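Local structure of PaaX domain-containing protein, C-domain protein (Mycobacterium tuberculosis, 3KFW) at residues T4-S7 and V8-V12; Q28-D32 and F33-E37; L40-A43 and L44-V48; L53-A57 and D58-L62. The protein is of unknown function but, as a member of the PaaX family with a helix-turn-helix-type N-terminal region, probably acts as a DNA-binding transcriptional regulator. All coordinates share one frame; numbering follows the deposited sequence.

Contact 1 (T4-S7 and V8-V12); sequences TARS and VVLSV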
ATOM      1  N   THR A   4      14.945  39.660   1.381  1.00 45.00           N
ATOM      2  CA  THR A   4      13.767  40.557   1.362  1.00 43.70           C
ATOM      3  C   THR A   4      13.747  41.271   2.662  1.00 42.72           C
ATOM      4  O   THR A   4      14.212  40.708   3.639  1.00 43.36           O
ATOM      5  CB  THR A   4      12.384  39.823   1.179  1.00 43.72           C
ATOM      6  OG1 THR A   4      11.927  39.282   2.433  1.00 41.35           O
ATOM      7  CG2 THR A   4      12.466  38.737   0.100  1.00 44.41           C
ATOM      8  N   ALA A   5      13.195  42.487   2.666  1.00 41.45           N
ATOM      9  CA  ALA A   5      13.212  43.394   3.816  1.00 41.19           C
ATOM     10  C   ALA A   5      12.910  42.731   5.178  1.00 40.80           C
ATOM     11  O   ALA A   5      13.684  42.848   6.110  1.00 41.67           O
ATOM     12  CB  ALA A   5      12.281  44.582   3.576  1.00 40.50           C
ATOM     13  N   ARG A   6      11.797  42.021   5.272  1.00 40.50           N
ATOM     14  CA  ARG A   6      11.405  41.336   6.485  1.00 40.59           C
ATOM     15  C   ARG A   6      12.453  40.309   6.974  1.00 39.93           C
ATOM     16  O   ARG A   6      12.936  40.377   8.105  1.00 39.75           O
ATOM     17  CB  ARG A   6      10.019  40.689   6.295  1.00 41.27           C
ATOM     18  CG  ARG A   6       9.786  39.592   7.303  1.00 44.66           C
ATOM     19  CD  ARG A   6       8.373  39.115   7.465  1.00 46.96           C
ATOM     20  NE  ARG A   6       8.501  37.793   8.065  1.00 50.53           N
ATOM     21  CZ  ARG A   6       7.641  37.247   8.909  1.00 52.10           C
ATOM     22  NH1 ARG A   6       6.557  37.913   9.270  1.00 51.89           N
ATOM     23  NH2 ARG A   6       7.876  36.023   9.381  1.00 53.72           N
ATOM     24  N   SER A   7      12.820  39.371   6.107  1.00 39.47           N
ATOM     25  CA  SER A   7      13.748  38.339   6.505  1.00 38.68           C
ATOM     26  C   SER A   7      15.152  38.884   6.792  1.00 38.36           C
ATOM     27  O   SER A   7      15.877  38.314   7.616  1.00 38.52           O
ATOM     28  CB  SER A   7      13.726  37.147   5.543  1.00 37.93           C
ATOM     29  OG  SER A   7      14.730  37.258   4.570  1.00 37.95           O
ATOM     30  N   VAL A   8      15.542  39.990   6.168  1.00 37.92           N
ATOM     31  CA  VAL A   8      16.796  40.591   6.612  1.00 37.89           C
ATOM     32  C   VAL A   8      16.742  41.374   7.913  1.00 38.49           C
ATOM     33  O   VAL A   8      17.767  41.369   8.615  1.00 38.01           O
ATOM     34  CB  VAL A   8      17.624  41.354   5.549  1.00 38.72           C
ATOM     35  CG1 VAL A   8      17.103  41.179   4.096  1.00 38.28           C
ATOM     36  CG2 VAL A   8      17.830  42.810   5.950  1.00 36.62           C
ATOM     37  N   VAL A   9      15.606  42.028   8.269  1.00 38.35           N
ATOM     38  CA  VAL A   9      15.537  42.591   9.646  1.00 38.61           C
ATOM     39  C   VAL A   9      15.466  41.466  10.654  1.00 38.55           C
ATOM     40  O   VAL A   9      16.033  41.590  11.722  1.00 40.08           O
ATOM     41  CB  VAL A   9      14.502  43.763   9.942  1.00 38.89           C
ATOM     42  CG1 VAL A   9      14.131  44.521   8.671  1.00 38.57           C
ATOM     43  CG2 VAL A   9      13.268  43.298  10.723  1.00 37.86           C
ATOM     44  N   LEU A  10      14.840  40.340  10.312  1.00 38.46           N
ATOM     45  CA  LEU A  10      14.947  39.178  11.207  1.00 38.89           C
ATOM     46  C   LEU A  10      16.403  38.787  11.499  1.00 37.99           C
ATOM     47  O   LEU A  10      16.774  38.682  12.653  1.00 37.38           O
ATOM     48  CB  LEU A  10      14.140  37.963  10.739  1.00 38.73           C
ATOM     49  CG  LEU A  10      12.609  38.112  10.838  1.00 41.57           C
ATOM     50  CD1 LEU A  10      11.866  36.755  10.548  1.00 41.59           C
ATOM     51  CD2 LEU A  10      12.157  38.723  12.166  1.00 39.73           C
ATOM     52  N   SER A  11      17.210  38.581  10.466  1.00 37.98           N
ATOM     53  CA  SER A  11      18.618  38.223  10.651  1.00 38.28           C
ATOM     54  C   SER A  11      19.401  39.285  11.386  1.00 37.81           C
ATOM     55  O   SER A  11      20.218  38.976  12.213  1.00 38.20           O
ATOM     56  CB  SER A  11      19.270  37.931   9.326  1.00 38.17           C
ATOM     57  OG  SER A  11      18.989  36.582   8.982  1.00 42.01           O
ATOM     58  N   VAL A  12      19.123  40.547  11.118  1.00 38.04           N
ATOM     59  CA  VAL A  12      19.859  41.609  11.782  1.00 38.81           C
ATOM     60  C   VAL A  12      19.519  41.661  13.285  1.00 39.95           C
ATOM     61  O   VAL A  12      20.359  42.022  14.118  1.00 41.09           O
ATOM     62  CB  VAL A  12      19.617  42.956  11.039  1.00 39.37           C
ATOM     63  CG1 VAL A  12      20.151  44.122  11.832  1.00 39.37           C
ATOM     64  CG2 VAL A  12      20.284  42.908   9.609  1.00 36.43           C
TER
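Four backbone hydrogen bonds between Thr4-Ser7 and Val8-Val12 form the first turns of helix 5-13. Val8 N donates to Thr4 O (2.9 Å), Val9 N to Ala5 O (3.0 Å), Leu10 N to Arg6 O (2.9 Å) and Ser11 N to Ser7 O (3.2 Å). Thr4, with its extended backbone, sits at the N-cap position, so the ladder starts from the residue just before the helix.

Methyl branches lie against the carbonyl oxygens one turn back. In Val8 a first torsion of -9° nearly eclipses CG1 with the backbone N and places it close to Thr4 O; this is strained and may owe something to the model. Val9 CG1 lies on the Ala5 O side in a similar way. These compact branched residues suit the buried side of the helix: Val8 meets Thr30 of helix 23-30, and Val9 meets Leu40 of helix 37-49. Such a three-helix arrangement is consistent with the winged-helix form of the helix-turn-helix class, in which helix 5-13 would be the first helix. Ser7 and Ser11, small and one turn apart, both touch Phe185 of helix 181-195.

The charged side chain follows another course. Arg6 has CG anti to its backbone N (chi1 160°) and stays extended. Its NH2 passes Leu10 CD1 at 4.2 Å, oblique to the guanidinium plane. The polar end belongs to Asp52, whose OD2 makes a salt bridge with Arg6 NH1. This would help offset the nearby positive charge of Arg69.

Contact 2 (Q28-D32 and F33-E37); sequences QLTAD and FGIKE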
ATOM      1  N   GLN A  28      21.260  51.641   9.426  1.00 45.98           N
ATOM      2  CA  GLN A  28      22.693  51.383   9.284  1.00 46.02           C
ATOM      3  C   GLN A  28      23.047  49.918   9.023  1.00 45.65           C
ATOM      4  O   GLN A  28      23.828  49.622   8.147  1.00 45.74           O
ATOM      5  CB  GLN A  28      23.448  51.934  10.491  1.00 46.06           C
ATOM      6  CG  GLN A  28      23.361  53.445  10.540  1.00 48.15           C
ATOM      7  CD  GLN A  28      23.934  54.059  11.805  1.00 51.71           C
ATOM      8  OE1 GLN A  28      25.037  54.611  11.781  1.00 51.15           O
ATOM      9  NE2 GLN A  28      23.173  53.995  12.921  1.00 53.96           N
ATOM     10  N   LEU A  29      22.437  49.002   9.755  1.00 45.71           N
ATOM     11  CA  LEU A  29      22.750  47.580   9.614  1.00 45.50           C
ATOM     12  C   LEU A  29      22.117  46.963   8.375  1.00 45.90           C
ATOM     13  O   LEU A  29      22.526  45.895   7.909  1.00 45.52           O
ATOM     14  CB  LEU A  29      22.259  46.834  10.850  1.00 45.11           C
ATOM     15  CG  LEU A  29      23.001  47.138  12.159  1.00 45.43           C
ATOM     16  CD1 LEU A  29      22.127  47.027  13.454  1.00 40.91           C
ATOM     17  CD2 LEU A  29      24.225  46.242  12.207  1.00 46.39           C
ATOM     18  N   THR A  30      21.111  47.638   7.846  1.00 46.32           N
ATOM     19  CA  THR A  30      20.301  47.084   6.778  1.00 47.01           C
ATOM     20  C   THR A  30      20.789  47.456   5.373  1.00 46.56           C
ATOM     21  O   THR A  30      20.285  46.915   4.389  1.00 46.53           O
ATOM     22  CB  THR A  30      18.833  47.538   6.963  1.00 47.60           C
ATOM     23  OG1 THR A  30      17.953  46.590   6.364  1.00 49.36           O
ATOM     24  CG2 THR A  30      18.583  48.936   6.357  1.00 46.88           C
ATOM     25  N   ALA A  31      21.774  48.358   5.295  1.00 46.57           N
ATOM     26  CA  ALA A  31      22.189  49.041   4.038  1.00 45.95           C
ATOM     27  C   ALA A  31      23.279  48.326   3.219  1.00 46.12           C
ATOM     28  O   ALA A  31      23.360  48.471   1.991  1.00 46.11           O
ATOM     29  CB  ALA A  31      22.628  50.481   4.340  1.00 45.43           C
ATOM     30  N   ASP A  32      24.138  47.584   3.899  1.00 46.03           N
ATOM     31  CA  ASP A  32      25.154  46.768   3.243  1.00 45.91           C
ATOM     32  C   ASP A  32      24.425  45.656   2.492  1.00 45.28           C
ATOM     33  O   ASP A  32      25.010  44.970   1.656  1.00 45.09           O
ATOM     34  CB  ASP A  32      26.087  46.160   4.287  1.00 46.41           C
ATOM     35  CG  ASP A  32      26.261  47.068   5.538  1.00 50.26           C
ATOM     36  OD1 ASP A  32      25.247  47.543   6.192  1.00 48.32           O
ATOM     37  OD2 ASP A  32      27.457  47.292   5.861  1.00 53.16           O
ATOM     38  N   PHE A  33      23.140  45.494   2.809  1.00 44.89           N
ATOM     39  CA  PHE A  33      22.267  44.540   2.148  1.00 44.79           C
ATOM     40  C   PHE A  33      21.498  45.251   1.063  1.00 45.79           C
ATOM     41  O   PHE A  33      20.869  44.611   0.221  1.00 45.82           O
ATOM     42  CB  PHE A  33      21.266  43.953   3.109  1.00 43.81           C
ATOM     43  CG  PHE A  33      21.846  43.008   4.106  1.00 41.80           C
ATOM     44  CD1 PHE A  33      22.287  43.469   5.338  1.00 39.68           C
ATOM     45  CD2 PHE A  33      21.885  41.651   3.845  1.00 40.49           C
ATOM     46  CE1 PHE A  33      22.771  42.609   6.294  1.00 39.62           C
ATOM     47  CE2 PHE A  33      22.386  40.766   4.783  1.00 40.92           C
ATOM     48  CZ  PHE A  33      22.825  41.251   6.025  1.00 42.81           C
ATOM     49  N   GLY A  34      21.529  46.583   1.122  1.00 46.70           N
ATOM     50  CA  GLY A  34      21.173  47.438  -0.005  1.00 47.56           C
ATOM     51  C   GLY A  34      19.786  48.037   0.067  1.00 48.28           C
ATOM     52  O   GLY A  34      19.125  48.203  -0.956  1.00 48.30           O
ATOM     53  N   ILE A  35      19.321  48.368   1.269  1.00 49.23           N
ATOM     54  CA  ILE A  35      17.994  48.984   1.390  1.00 49.58           C
ATOM     55  C   ILE A  35      17.940  50.238   2.266  1.00 49.75           C
ATOM     56  O   ILE A  35      17.892  50.157   3.501  1.00 49.72           O
ATOM     57  CB  ILE A  35      16.870  47.952   1.702  1.00 49.63           C
ATOM     58  CG1 ILE A  35      17.463  46.589   2.096  1.00 49.35           C
ATOM     59  CG2 ILE A  35      15.971  47.808   0.442  1.00 50.44           C
ATOM     60  CD1 ILE A  35      16.523  45.664   2.848  1.00 49.81           C
ATOM     61  N   LYS A  36      17.973  51.389   1.586  1.00 49.64           N
ATOM     62  CA  LYS A  36      17.843  52.711   2.197  1.00 49.41           C
ATOM     63  C   LYS A  36      16.515  52.799   2.928  1.00 49.62           C
ATOM     64  O   LYS A  36      15.640  51.936   2.758  1.00 49.24           O
ATOM     65  CB  LYS A  36      17.890  53.809   1.114  1.00 49.64           C
ATOM     66  N   GLU A  37      16.374  53.862   3.715  1.00 49.90           N
ATOM     67  CA  GLU A  37      15.195  54.108   4.523  1.00 50.99           C
ATOM     68  C   GLU A  37      13.894  53.571   3.915  1.00 50.96           C
ATOM     69  O   GLU A  37      13.280  52.652   4.467  1.00 51.93           O
ATOM     70  CB  GLU A  37      15.073  55.605   4.840  1.00 51.31           C
ATOM     71  CG  GLU A  37      16.246  56.156   5.651  1.00 52.86           C
ATOM     72  CD  GLU A  37      15.856  57.324   6.571  1.00 55.60           C
ATOM     73  OE1 GLU A  37      14.905  57.207   7.388  1.00 56.11           O
ATOM     74  OE2 GLU A  37      16.537  58.368   6.495  1.00 56.75           O
TER
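Phe33 and Thr30 meet in the turn that follows helix 23-30 and leads to helix 37-49, the turn of what is probably a helix-turn-helix unit. With CG anti to its carbonyl carbon (chi1 -71°), Phe33 turns its ring back along the helix, while its CB stays 3.4 Å from Thr30 O. The ring presents its edge to the backbone of Leu29 and Thr30: Leu29 O lies in the ring plane, 3.5 Å from Phe33 CD1. A large apolar side chain suits this buried place, packing between the turn and Met226 and Arg229 of helix 212-234. Asp32 OD1 pairs with Arg229 in a salt bridge, and the same guanidinium is bonded to Leu29 O.

Gly34 lets the chain turn. At its positive phi (101°) only a residue without a side chain avoids crowding the preceding carbonyl oxygen, and its N gives a weak, strongly bent hydrogen bond to Ala31 O (2.8 Å).

Beyond the turn, Ile35 and Thr30 side chains cross at about a right angle. The branched Thr30 fits by offering two different tips: the methyl CG2 faces the Ile35 carbonyl, and OG1, anti to the backbone N (chi1 -154°), touches Ile35 CD1 at 3.9 Å.

Contact 3 (L40-A43 and L44-V48); sequences LRVA and LTRMV
Met47, modelled as selenomethionine, curls back over Ala43 one helical turn earlier. Its CB and CG each lie 3.6 Å from Ala43 O, the oxygen that also receives the hydrogen bond of Met47 N. The selenium packs on Val9 of helix 5-13. There the chain bends (chi3 -89°), bringing the tip CE back over the Ala43 carbonyl group and against its CB, with Met47 CE 3.5 Å from Ala43 CB. A flexible, unbranched side chain can make this return, and the small alanine lets both the CE methyl and Ala5 come close.

Leu40 and Leu44 occupy the neighbouring buried side, Leu40 CG lying 4.0 Å from Leu44 CD1. On the exposed side, Thr45 uses its hydroxyl within the helix: OG1 donates to Arg41 O (3.0 Å) while Thr45 N reaches the same oxygen from the opposite face of the carbonyl plane. The Arg41 side chain instead pairs with Glu37. Arg46 bends at chi3 and crosses Val42, whose CG1 meets Arg46 NH1 at the guanidinium edge (3.9 Å); both residues pack on Thr179 of the second subunit. A buried flank of Leu40, Ala43, Leu44 and Met47 and a mainly polar outer one are consistent with the third helix of a winged-helix domain, in relatives the DNA-recognition helix.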
ATOM      1  N   LEU A  40      12.522  49.991   4.038  1.00 47.21           N
ATOM      2  CA  LEU A  40      12.688  49.541   5.406  1.00 46.37           C
ATOM      3  C   LEU A  40      11.611  50.103   6.343  1.00 45.62           C
ATOM      4  O   LEU A  40      10.934  49.351   7.041  1.00 45.07           O
ATOM      5  CB  LEU A  40      14.090  49.928   5.907  1.00 46.60           C
ATOM      6  CG  LEU A  40      14.371  49.697   7.403  1.00 44.95           C
ATOM      7  CD1 LEU A  40      14.922  48.313   7.611  1.00 43.22           C
ATOM      8  CD2 LEU A  40      15.339  50.747   7.921  1.00 43.32           C
ATOM      9  N   ARG A  41      11.470  51.426   6.368  1.00 44.94           N
ATOM     10  CA  ARG A  41      10.492  52.053   7.251  1.00 44.01           C
ATOM     11  C   ARG A  41       9.120  51.508   6.906  1.00 43.15           C
ATOM     12  O   ARG A  41       8.348  51.181   7.784  1.00 43.53           O
ATOM     13  CB  ARG A  41      10.540  53.583   7.172  1.00 44.03           C
ATOM     14  CG  ARG A  41      11.734  54.214   7.910  1.00 44.86           C
ATOM     15  CD  ARG A  41      11.697  55.776   7.910  1.00 45.23           C
ATOM     16  NE  ARG A  41      12.873  56.389   8.562  1.00 45.08           N
ATOM     17  CZ  ARG A  41      13.064  56.476   9.885  1.00 46.94           C
ATOM     18  NH1 ARG A  41      12.164  55.983  10.735  1.00 43.13           N
ATOM     19  NH2 ARG A  41      14.174  57.042  10.369  1.00 48.47           N
ATOM     20  N   VAL A  42       8.835  51.340   5.622  1.00 42.50           N
ATOM     21  CA  VAL A  42       7.576  50.695   5.258  1.00 41.53           C
ATOM     22  C   VAL A  42       7.503  49.240   5.732  1.00 41.20           C
ATOM     23  O   VAL A  42       6.432  48.767   6.129  1.00 41.56           O
ATOM     24  CB  VAL A  42       7.239  50.863   3.781  1.00 41.11           C
ATOM     25  CG1 VAL A  42       6.190  49.836   3.339  1.00 41.02           C
ATOM     26  CG2 VAL A  42       6.736  52.284   3.557  1.00 40.78           C
ATOM     27  N   ALA A  43       8.636  48.543   5.715  1.00 40.24           N
ATOM     28  CA  ALA A  43       8.677  47.188   6.215  1.00 39.20           C
ATOM     29  C   ALA A  43       8.456  47.157   7.754  1.00 38.89           C
ATOM     30  O   ALA A  43       7.560  46.470   8.235  1.00 38.53           O
ATOM     31  CB  ALA A  43       9.983  46.547   5.825  1.00 38.75           C
ATOM     32  N   LEU A  44       9.267  47.887   8.518  1.00 38.72           N
ATOM     33  CA  LEU A  44       9.126  47.915   9.977  1.00 39.40           C
ATOM     34  C   LEU A  44       7.675  48.176  10.391  1.00 41.01           C
ATOM     35  O   LEU A  44       7.110  47.434  11.192  1.00 41.71           O
ATOM     36  CB  LEU A  44      10.042  48.963  10.584  1.00 38.07           C
ATOM     37  CG  LEU A  44      11.523  48.668  10.403  1.00 37.16           C
ATOM     38  CD1 LEU A  44      12.366  49.819  10.896  1.00 34.08           C
ATOM     39  CD2 LEU A  44      11.901  47.383  11.141  1.00 35.22           C
ATOM     40  N   THR A  45       7.075  49.222   9.827  1.00 42.28           N
ATOM     41  CA  THR A  45       5.663  49.513  10.052  1.00 44.14           C
ATOM     42  C   THR A  45       4.752  48.337   9.652  1.00 44.48           C
ATOM     43  O   THR A  45       3.865  47.937  10.415  1.00 44.26           O
ATOM     44  CB  THR A  45       5.226  50.853   9.354  1.00 44.72           C
ATOM     45  OG1 THR A  45       6.126  51.915   9.736  1.00 45.37           O
ATOM     46  CG2 THR A  45       3.790  51.241   9.751  1.00 44.60           C
ATOM     47  N   ARG A  46       4.977  47.756   8.474  1.00 45.03           N
ATOM     48  CA  ARG A  46       4.183  46.581   8.096  1.00 45.17           C
ATOM     49  C   ARG A  46       4.320  45.416   9.120  1.00 45.67           C
ATOM     50  O   ARG A  46       3.318  44.786   9.495  1.00 46.01           O
ATOM     51  CB  ARG A  46       4.520  46.143   6.695  1.00 44.59           C
ATOM     52  CG  ARG A  46       3.614  45.073   6.155  1.00 45.30           C
ATOM     53  CD  ARG A  46       4.158  44.622   4.827  1.00 44.37           C
ATOM     54  NE  ARG A  46       4.250  45.776   3.948  1.00 44.51           N
ATOM     55  CZ  ARG A  46       3.560  45.927   2.821  1.00 44.85           C
ATOM     56  NH1 ARG A  46       3.719  47.029   2.099  1.00 44.51           N
ATOM     57  NH2 ARG A  46       2.734  44.974   2.397  1.00 42.38           N
HETATM   58  N   MSE A  47       5.544  45.163   9.591  1.00 45.54           N
HETATM   59  CA  MSE A  47       5.814  44.029  10.474  1.00 45.39           C
HETATM   60  C   MSE A  47       5.157  44.160  11.842  1.00 45.01           C
HETATM   61  O   MSE A  47       4.549  43.187  12.322  1.00 45.09           O
HETATM   62  CB  MSE A  47       7.299  43.847  10.637  1.00 45.78           C
HETATM   63  CG  MSE A  47       7.953  43.107   9.494  1.00 48.95           C
HETATM   64 SE   MSE A  47       9.923  43.120   9.683  1.00 55.72          SE
HETATM   65  CE  MSE A  47      10.356  44.736   8.742  1.00 51.71           C
ATOM     66  N   VAL A  48       5.308  45.352  12.453  1.00 43.98           N
ATOM     67  CA  VAL A  48       4.599  45.785  13.658  1.00 42.89           C
ATOM     68  C   VAL A  48       3.094  45.630  13.529  1.00 42.85           C
ATOM     69  O   VAL A  48       2.430  45.286  14.498  1.00 43.30           O
ATOM     70  CB  VAL A  48       4.861  47.284  13.978  1.00 42.64           C
ATOM     71  CG1 VAL A  48       3.885  47.780  15.024  1.00 42.37           C
ATOM     72  CG2 VAL A  48       6.260  47.506  14.473  1.00 42.36           C
TER

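Contact 4 (L53-A57 and D58-L62); sequences LVRSA and DGYRL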
ATOM      1  N   LEU A  53       6.987  42.473  14.837  1.00 40.46           N
ATOM      2  CA  LEU A  53       7.778  43.294  15.710  1.00 39.13           C
ATOM      3  C   LEU A  53       6.860  44.049  16.635  1.00 39.50           C
ATOM      4  O   LEU A  53       5.671  44.272  16.348  1.00 40.49           O
ATOM      5  CB  LEU A  53       8.593  44.311  14.910  1.00 38.27           C
ATOM      6  CG  LEU A  53       9.687  43.816  13.964  1.00 36.38           C
ATOM      7  CD1 LEU A  53      10.156  44.988  13.131  1.00 35.31           C
ATOM      8  CD2 LEU A  53      10.875  43.119  14.680  1.00 32.48           C
ATOM      9  N   VAL A  54       7.438  44.489  17.739  1.00 38.66           N
ATOM     10  CA  VAL A  54       6.790  45.401  18.633  1.00 37.31           C
ATOM     11  C   VAL A  54       7.638  46.703  18.598  1.00 37.14           C
ATOM     12  O   VAL A  54       8.864  46.632  18.469  1.00 36.90           O
ATOM     13  CB  VAL A  54       6.697  44.749  20.058  1.00 38.00           C
ATOM     14  CG1 VAL A  54       5.653  43.662  20.067  1.00 37.85           C
ATOM     15  CG2 VAL A  54       8.049  44.110  20.477  1.00 35.54           C
ATOM     16  N   ARG A  55       7.000  47.881  18.677  1.00 37.09           N
ATOM     17  CA  ARG A  55       7.757  49.134  18.768  1.00 36.69           C
ATOM     18  C   ARG A  55       7.578  49.898  20.088  1.00 36.79           C
ATOM     19  O   ARG A  55       6.566  49.798  20.772  1.00 35.66           O
ATOM     20  CB  ARG A  55       7.496  50.060  17.560  1.00 36.82           C
ATOM     21  CG  ARG A  55       6.173  50.784  17.506  1.00 36.48           C
ATOM     22  CD  ARG A  55       6.134  51.707  16.286  1.00 42.64           C
ATOM     23  NE  ARG A  55       4.790  52.234  15.961  1.00 46.66           N
ATOM     24  CZ  ARG A  55       3.644  51.850  16.553  1.00 44.26           C
ATOM     25  NH1 ARG A  55       3.676  50.903  17.477  1.00 40.21           N
ATOM     26  NH2 ARG A  55       2.465  52.382  16.207  1.00 37.42           N
ATOM     27  N   SER A  56       8.577  50.689  20.438  1.00 36.45           N
ATOM     28  CA  SER A  56       8.442  51.505  21.615  1.00 35.50           C
ATOM     29  C   SER A  56       9.199  52.780  21.339  1.00 35.12           C
ATOM     30  O   SER A  56       9.758  52.931  20.266  1.00 34.85           O
ATOM     31  CB  SER A  56       9.043  50.749  22.796  1.00 34.07           C
ATOM     32  OG  SER A  56      10.448  50.764  22.682  1.00 34.73           O
ATOM     33  N   ALA A  57       9.231  53.682  22.306  1.00 35.58           N
ATOM     34  CA  ALA A  57      10.102  54.855  22.247  1.00 36.14           C
ATOM     35  C   ALA A  57      11.564  54.482  22.016  1.00 36.78           C
ATOM     36  O   ALA A  57      12.296  55.234  21.363  1.00 37.92           O
ATOM     37  CB  ALA A  57       9.963  55.685  23.482  1.00 36.27           C
ATOM     38  N   ASP A  58      12.005  53.322  22.492  1.00 36.89           N
ATOM     39  CA  ASP A  58      13.419  52.925  22.237  1.00 37.00           C
ATOM     40  C   ASP A  58      13.679  52.186  20.907  1.00 36.99           C
ATOM     41  O   ASP A  58      14.844  51.901  20.555  1.00 37.69           O
ATOM     42  CB  ASP A  58      14.002  52.165  23.423  1.00 36.87           C
ATOM     43  CG  ASP A  58      13.894  52.937  24.718  1.00 37.32           C
ATOM     44  OD1 ASP A  58      14.462  54.027  24.882  1.00 35.61           O
ATOM     45  OD2 ASP A  58      13.200  52.448  25.613  1.00 43.93           O
ATOM     46  N   GLY A  59      12.597  51.874  20.182  1.00 36.56           N
ATOM     47  CA  GLY A  59      12.675  51.454  18.785  1.00 36.66           C
ATOM     48  C   GLY A  59      11.953  50.146  18.516  1.00 37.07           C
ATOM     49  O   GLY A  59      10.740  50.066  18.653  1.00 37.86           O
ATOM     50  N   TYR A  60      12.701  49.111  18.154  1.00 36.69           N
ATOM     51  CA  TYR A  60      12.117  47.861  17.686  1.00 35.93           C
ATOM     52  C   TYR A  60      12.856  46.637  18.263  1.00 36.12           C
ATOM     53  O   TYR A  60      14.078  46.675  18.490  1.00 35.61           O
ATOM     54  CB  TYR A  60      12.164  47.823  16.157  1.00 36.21           C
ATOM     55  CG  TYR A  60      11.450  48.972  15.431  1.00 34.07           C
ATOM     56  CD1 TYR A  60      10.108  48.867  15.089  1.00 32.39           C
ATOM     57  CD2 TYR A  60      12.129  50.152  15.074  1.00 33.23           C
ATOM     58  CE1 TYR A  60       9.448  49.898  14.419  1.00 33.81           C
ATOM     59  CE2 TYR A  60      11.461  51.233  14.368  1.00 30.73           C
ATOM     60  CZ  TYR A  60      10.121  51.092  14.045  1.00 32.62           C
ATOM     61  OH  TYR A  60       9.391  52.120  13.391  1.00 32.32           O
ATOM     62  N   ARG A  61      12.096  45.585  18.550  1.00 35.01           N
ATOM     63  CA  ARG A  61      12.638  44.318  18.946  1.00 35.41           C
ATOM     64  C   ARG A  61      11.568  43.281  18.533  1.00 36.27           C
ATOM     65  O   ARG A  61      10.426  43.662  18.227  1.00 36.75           O
ATOM     66  CB  ARG A  61      12.971  44.257  20.447  1.00 34.34           C
ATOM     67  CG  ARG A  61      11.775  44.085  21.312  1.00 36.40           C
ATOM     68  CD  ARG A  61      12.112  43.869  22.786  1.00 36.52           C
ATOM     69  NE  ARG A  61      10.899  43.894  23.599  1.00 33.52           N
ATOM     70  CZ  ARG A  61      10.872  43.856  24.934  1.00 33.92           C
ATOM     71  NH1 ARG A  61      12.013  43.754  25.609  1.00 33.37           N
ATOM     72  NH2 ARG A  61       9.705  43.876  25.589  1.00 25.68           N
ATOM     73  N   LEU A  62      11.952  41.999  18.455  1.00 36.37           N
ATOM     74  CA  LEU A  62      11.034  40.940  18.012  1.00 36.73           C
ATOM     75  C   LEU A  62       9.772  40.793  18.911  1.00 37.35           C
ATOM     76  O   LEU A  62       9.838  40.923  20.105  1.00 36.42           O
ATOM     77  CB  LEU A  62      11.794  39.578  17.942  1.00 35.65           C
ATOM     78  CG  LEU A  62      12.445  39.005  16.643  1.00 36.25           C
ATOM     79  CD1 LEU A  62      13.053  40.048  15.699  1.00 32.78           C
ATOM     80  CD2 LEU A  62      13.474  37.883  16.936  1.00 36.09           C
TER
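Tyr60 and Arg55 lie side by side on one face of a two-stranded antiparallel hairpin, which by its place after three helices is probably the wing of a winged-helix domain. They form a non-hydrogen-bonded pair, and Tyr60, with CG anti to its carbonyl carbon (chi1 -58°), sets its ring obliquely against the base of the arginine: Tyr60 CE1 is 3.7 Å from Arg55 CB. The rest of Arg55 leads off, as befits an exposed, charged side chain. Tyr60 CD1 meets Leu53 CD1 at 4.3 Å, and Leu44 of helix 37-49 also packs on the tyrosine.

Val54 and Arg61 share the other face. Arg61 runs extended, its CG 3.8 Å from Val54 CG2, and that methyl lies at the edge of the guanidinium, near its plane. The start of the arginine chain thus packs on the valine methyl while NH1 bonds to Pro18 O. Their backbones hold the pair in register, strongly through Val54 N to Arg61 O (3.1 Å, 173°) and weakly in return.

At the base, the side chains of Leu53 and Leu62 set out in diverging directions, yet CD2 of Leu53 is 3.9 Å from CD1 of Leu62. Both are buried, facing helix 5-13, where leucine is apt.

A type I turn from Ser56 to Gly59 joins the strands, closed by Ser56 N to Gly59 O (2.9 Å). Gly59, its last residue, has backbone angles that call for glycine. Ser56 suits the first position because its side chain closes an ST turn: Ser56 OG accepts Asp58 N at 3.0 Å.

In the fold
The four contacts build one compact N-terminal unit, consistent with a winged helix. Contacts 1 and 3 each touch the other three: the centre of contact 1 lies about 10 Å from that of contact 2 and about 11 Å from that of contact 3. Val12 CG1 packs on Leu29 CB of contact 2 (3.6 Å), Val9 CG2 on the selenium SE of Met47 of contact 3 (3.5 Å), and Leu10 CD2 on Leu62 CD1 of contact 4 (3.9 Å). Contact 3 bridges the turn and the hairpin, with Leu40 CD1 3.7 Å from Thr30 OG1 and Leu44 CD2 3.6 Å from Leu53 CD1. Contacts 2 and 4 do not touch; their nearest atoms are about 10 Å apart.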